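Cow rumen GH26 endo-mannanase (Metagenome, PDB 6UEH) probably hydrolyses internal beta-1,4-mannosidic linkages of mannans such as galactomannan, as a family GH26 endo-mannanase from the cow rumen. Local coordinates at residues L357-W366 and A375-D386. Numbering follows the deposited sequence.
Sequences LIWEQNLYAW and AGDEYVDMIGYD
Gln361 reaches from its strand to the loop before the next, where its OE1 accepts, on an in-plane lone pair, the backbone N-H of Ala375 (OE1 to N 2.9 Å). With CG anti to the backbone N (chi1 -177°) and the chain extended, the amide passes beside Val380, whose CG1 and CG2 pack on CB and OE1, while NE2 is hydrogen-bonded to Tyr337 OH. A leucine here is likely to leave the Ala375 N-H without its acceptor and Tyr337 OH without its NE2 partner, untying the loop from the strand. Met382, on the face shared with Glu360 and Asn362, lays its SD 3.4 Å from Glu360 OE2; its flexible thioether brings CE toward Ile358 CG2, while Glu360 OE1 is hydrogen-bonded to Tyr447 OH. Gly384 suits its place because a CB there would run into Glu360 OE2, already 3.3 Å from Gly384 CA. Beyond it, Asn362 ND2 donates to Asp386 OD1 at 2.9 Å, from above a carboxylate turned 86° from the amide; Arg309 NH1 forms a salt bridge with Asp386 OD2 and a hydrogen bond with Asn362 OD1, tying both side chains. Tyr385 starts away from strand 357-362, but CG anti to the backbone N (chi1 -174°) brings the ring back, its edge atom CD1 3.2 Å from Leu363 O. A tyrosine suits because its ring packs on Tyr364, Ile410 and Leu414 while a water joins its OH to Ala365 N. Gln361 N bonds Met382 O and Gly384 N bonds Gln361 O, the parallel register of neighbouring strands in the (beta/alpha)8 TIM barrel characteristic of GH26 catalytic domains.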
loop_
_atom_site.group_PDB
_atom_site.type_symbol
_atom_site.label_atom_id
_atom_site.label_comp_id
_atom_site.label_asym_id
_atom_site.label_seq_id
_atom_site.Cartn_x
_atom_site.Cartn_y
_atom_site.Cartn_z
ATOM N N LEU A 357 12.008 -4.267 -16.443
ATOM C CA LEU A 357 11.310 -3.510 -15.414
ATOM C C LEU A 357 10.242 -4.324 -14.698
ATOM O O LEU A 357 9.492 -5.076 -15.321
ATOM C CB LEU A 357 10.668 -2.263 -16.023
ATOM C CG LEU A 357 11.583 -1.369 -16.860
ATOM C CD1 LEU A 357 10.794 -0.210 -17.458
ATOM C CD2 LEU A 357 12.753 -0.862 -16.022
ATOM N N ILE A 358 10.191 -4.165 -13.380
ATOM C CA ILE A 358 9.092 -4.682 -12.579
ATOM C C ILE A 358 8.192 -3.505 -12.226
ATOM O O ILE A 358 8.551 -2.665 -11.402
ATOM C CB ILE A 358 9.585 -5.387 -11.301
ATOM C CG1 ILE A 358 10.503 -6.558 -11.667
ATOM C CG2 ILE A 358 8.407 -5.870 -10.466
ATOM C CD1 ILE A 358 11.010 -7.336 -10.474
ATOM N N TRP A 359 7.033 -3.437 -12.870
ATOM C CA TRP A 359 6.176 -2.262 -12.771
ATOM C C TRP A 359 5.391 -2.229 -11.463
ATOM O O TRP A 359 4.476 -3.027 -11.252
ATOM C CB TRP A 359 5.219 -2.211 -13.965
ATOM C CG TRP A 359 5.919 -2.034 -15.280
ATOM C CD1 TRP A 359 6.543 -3.000 -16.018
ATOM C CD2 TRP A 359 6.065 -0.812 -16.012
ATOM N NE1 TRP A 359 7.069 -2.453 -17.166
ATOM C CE2 TRP A 359 6.789 -1.111 -17.185
ATOM C CE3 TRP A 359 5.653 0.506 -15.791
ATOM C CZ2 TRP A 359 7.109 -0.141 -18.132
ATOM C CZ3 TRP A 359 5.973 1.467 -16.732
ATOM C CH2 TRP A 359 6.694 1.139 -17.887
ATOM N N GLU A 360 5.753 -1.295 -10.588
ATOM C CA GLU A 360 5.055 -1.124 -9.319
ATOM C C GLU A 360 4.181 0.120 -9.348
ATOM O O GLU A 360 4.665 1.230 -9.579
ATOM C CB GLU A 360 6.043 -1.036 -8.153
ATOM C CG GLU A 360 5.366 -0.868 -6.799
ATOM C CD GLU A 360 6.332 -0.985 -5.636
ATOM O OE1 GLU A 360 7.520 -0.639 -5.806
ATOM O OE2 GLU A 360 5.904 -1.429 -4.551
ATOM N N GLN A 361 2.888 -0.073 -9.117
ATOM C CA GLN A 361 1.952 1.039 -9.096
ATOM C C GLN A 361 1.425 1.269 -7.686
ATOM O O GLN A 361 1.018 0.326 -7.004
ATOM C CB GLN A 361 0.792 0.785 -10.060
ATOM C CG GLN A 361 -0.198 1.936 -10.146
ATOM C CD GLN A 361 -1.257 1.714 -11.205
ATOM O OE1 GLN A 361 -1.984 0.718 -11.176
ATOM N NE2 GLN A 361 -1.342 2.638 -12.156
ATOM N N ASN A 362 1.447 2.524 -7.250
ATOM C CA ASN A 362 0.869 2.881 -5.965
ATOM C C ASN A 362 -0.651 2.795 -6.004
ATOM O O ASN A 362 -1.278 3.106 -7.015
ATOM C CB ASN A 362 1.295 4.293 -5.544
ATOM C CG ASN A 362 2.605 4.309 -4.773
ATOM O OD1 ASN A 362 3.580 4.919 -5.203
ATOM N ND2 ASN A 362 2.625 3.650 -3.624
ATOM N N LEU A 363 -1.233 2.350 -4.902
ATOM C CA LEU A 363 -2.666 2.462 -4.695
ATOM C C LEU A 363 -2.889 2.964 -3.281
ATOM O O LEU A 363 -2.036 2.780 -2.411
ATOM C CB LEU A 363 -3.376 1.123 -4.916
ATOM C CG LEU A 363 -3.507 0.603 -6.351
ATOM C CD1 LEU A 363 -4.109 -0.793 -6.361
ATOM C CD2 LEU A 363 -4.346 1.546 -7.193
ATOM N N TYR A 364 -4.024 3.611 -3.056
ATOM C CA TYR A 364 -4.427 3.960 -1.703
ATOM C C TYR A 364 -5.652 3.141 -1.316
ATOM O O TYR A 364 -6.190 2.398 -2.133
ATOM C CB TYR A 364 -4.697 5.460 -1.588
ATOM C CG TYR A 364 -3.426 6.278 -1.581
ATOM C CD1 TYR A 364 -2.743 6.522 -0.396
ATOM C CD2 TYR A 364 -2.894 6.783 -2.761
ATOM C CE1 TYR A 364 -1.573 7.260 -0.385
ATOM C CE2 TYR A 364 -1.727 7.525 -2.759
ATOM C CZ TYR A 364 -1.070 7.759 -1.569
ATOM O OH TYR A 364 0.093 8.492 -1.562
ATOM N N ALA A 365 -6.079 3.262 -0.065
ATOM C CA ALA A 365 -7.198 2.471 0.425
ATOM C C ALA A 365 -8.238 3.344 1.116
ATOM O O ALA A 365 -8.897 2.903 2.057
ATOM C CB ALA A 365 -6.704 1.392 1.372
ATOM N N TRP A 366 -8.382 4.580 0.645
ATOM C CA TRP A 366 -9.319 5.524 1.250
ATOM C C TRP A 366 -10.760 5.035 1.153
ATOM O O TRP A 366 -11.532 5.147 2.104
ATOM C CB TRP A 366 -9.209 6.903 0.588
ATOM C CG TRP A 366 -7.819 7.453 0.504
ATOM C CD1 TRP A 366 -7.173 7.873 -0.624
ATOM C CD2 TRP A 366 -6.903 7.652 1.588
ATOM N NE1 TRP A 366 -5.913 8.319 -0.309
ATOM C CE2 TRP A 366 -5.721 8.193 1.043
ATOM C CE3 TRP A 366 -6.965 7.425 2.968
ATOM C CZ2 TRP A 366 -4.614 8.511 1.825
ATOM C CZ3 TRP A 366 -5.862 7.738 3.743
ATOM C CH2 TRP A 366 -4.703 8.276 3.169
ATOM N N ALA A 375 -4.259 0.250 -12.913
ATOM C CA ALA A 375 -4.161 0.142 -14.365
ATOM C C ALA A 375 -4.495 -1.254 -14.894
ATOM O O ALA A 375 -4.583 -1.452 -16.106
ATOM C CB ALA A 375 -2.776 0.547 -14.822
ATOM N N GLY A 376 -4.672 -2.217 -13.997
ATOM C CA GLY A 376 -5.060 -3.558 -14.403
ATOM C C GLY A 376 -3.935 -4.574 -14.331
ATOM O O GLY A 376 -2.758 -4.217 -14.375
ATOM N N ASP A 377 -4.307 -5.849 -14.238
ATOM C CA ASP A 377 -3.346 -6.937 -14.056
ATOM C C ASP A 377 -2.311 -7.033 -15.173
ATOM O O ASP A 377 -1.196 -7.502 -14.952
ATOM C CB ASP A 377 -4.076 -8.278 -13.942
ATOM C CG ASP A 377 -4.891 -8.396 -12.672
ATOM O OD1 ASP A 377 -4.648 -7.611 -11.729
ATOM O OD2 ASP A 377 -5.770 -9.279 -12.613
ATOM N N GLU A 378 -2.684 -6.598 -16.372
ATOM C CA GLU A 378 -1.814 -6.751 -17.530
ATOM C C GLU A 378 -0.825 -5.590 -17.677
ATOM O O GLU A 378 0.025 -5.603 -18.566
ATOM C CB GLU A 378 -2.658 -6.910 -18.803
ATOM C CG GLU A 378 -3.407 -5.658 -19.257
ATOM C CD GLU A 378 -4.676 -5.364 -18.455
ATOM O OE1 GLU A 378 -4.948 -6.063 -17.457
ATOM O OE2 GLU A 378 -5.410 -4.425 -18.833
ATOM N N TYR A 379 -0.924 -4.600 -16.792
ATOM C CA TYR A 379 -0.054 -3.425 -16.856
ATOM C C TYR A 379 0.741 -3.173 -15.573
ATOM O O TYR A 379 1.518 -2.220 -15.503
ATOM C CB TYR A 379 -0.875 -2.174 -17.178
ATOM C CG TYR A 379 -1.254 -2.032 -18.634
ATOM C CD1 TYR A 379 -0.358 -1.508 -19.556
ATOM C CD2 TYR A 379 -2.512 -2.405 -19.084
ATOM C CE1 TYR A 379 -0.700 -1.371 -20.889
ATOM C CE2 TYR A 379 -2.864 -2.275 -20.416
ATOM C CZ TYR A 379 -1.955 -1.756 -21.312
ATOM O OH TYR A 379 -2.298 -1.621 -22.637
ATOM N N VAL A 380 0.534 -4.010 -14.560
ATOM C CA VAL A 380 1.137 -3.803 -13.242
ATOM C C VAL A 380 1.707 -5.115 -12.689
ATOM O O VAL A 380 1.090 -6.170 -12.836
ATOM C CB VAL A 380 0.105 -3.217 -12.239
ATOM C CG1 VAL A 380 0.737 -2.990 -10.873
ATOM C CG2 VAL A 380 -0.489 -1.912 -12.770
ATOM N N ASP A 381 2.879 -5.049 -12.057
ATOM C CA ASP A 381 3.532 -6.241 -11.513
ATOM C C ASP A 381 3.574 -6.258 -9.989
ATOM O O ASP A 381 3.900 -7.277 -9.382
ATOM C CB ASP A 381 4.961 -6.356 -12.044
ATOM C CG ASP A 381 5.017 -6.436 -13.551
ATOM O OD1 ASP A 381 4.178 -7.149 -14.139
ATOM O OD2 ASP A 381 5.899 -5.782 -14.146
ATOM N N MET A 382 3.260 -5.124 -9.373
ATOM C CA MET A 382 3.382 -4.981 -7.928
ATOM C C MET A 382 2.584 -3.773 -7.458
ATOM O O MET A 382 2.506 -2.768 -8.161
ATOM C CB MET A 382 4.856 -4.839 -7.529
ATOM C CG MET A 382 5.113 -4.719 -6.032
ATOM S SD MET A 382 6.861 -4.457 -5.636
ATOM C CE MET A 382 7.604 -5.906 -6.390
ATOM N N ILE A 383 1.991 -3.874 -6.273
ATOM C CA ILE A 383 1.275 -2.751 -5.683
ATOM C C ILE A 383 2.086 -2.136 -4.551
ATOM O O ILE A 383 2.518 -2.834 -3.636
ATOM C CB ILE A 383 -0.106 -3.170 -5.137
ATOM C CG1 ILE A 383 -0.945 -3.818 -6.238
ATOM C CG2 ILE A 383 -0.831 -1.966 -4.548
ATOM C CD1 ILE A 383 -1.234 -2.903 -7.399
ATOM N N GLY A 384 2.293 -0.826 -4.613
ATOM C CA GLY A 384 3.003 -0.131 -3.558
ATOM C C GLY A 384 2.067 0.708 -2.714
ATOM O O GLY A 384 1.092 1.259 -3.220
ATOM N N TYR A 385 2.348 0.792 -1.418
ATOM C CA TYR A 385 1.613 1.703 -0.551
ATOM C C TYR A 385 2.593 2.630 0.153
ATOM O O TYR A 385 3.565 2.176 0.756
ATOM C CB TYR A 385 0.760 0.946 0.475
ATOM C CG TYR A 385 -0.115 1.877 1.284
ATOM C CD1 TYR A 385 -1.248 2.454 0.722
ATOM C CD2 TYR A 385 0.201 2.202 2.598
ATOM C CE1 TYR A 385 -2.048 3.318 1.444
ATOM C CE2 TYR A 385 -0.595 3.069 3.332
ATOM C CZ TYR A 385 -1.718 3.624 2.745
ATOM O OH TYR A 385 -2.516 4.489 3.459
ATOM N N ASP A 386 2.346 3.931 0.055
ATOM C CA ASP A 386 3.200 4.912 0.706
ATOM C C ASP A 386 2.572 5.345 2.023
ATOM O O ASP A 386 1.596 6.097 2.046
ATOM C CB ASP A 386 3.441 6.106 -0.218
ATOM C CG ASP A 386 4.318 5.745 -1.404
ATOM O OD1 ASP A 386 4.548 4.539 -1.638
ATOM O OD2 ASP A 386 4.785 6.662 -2.102
HETATM O O HOH W 1 -0.049 4.469 -1.813
HETATM O O HOH W 2 1.214 8.839 0.824
HETATM O O HOH W 3 -4.975 4.798 2.315
#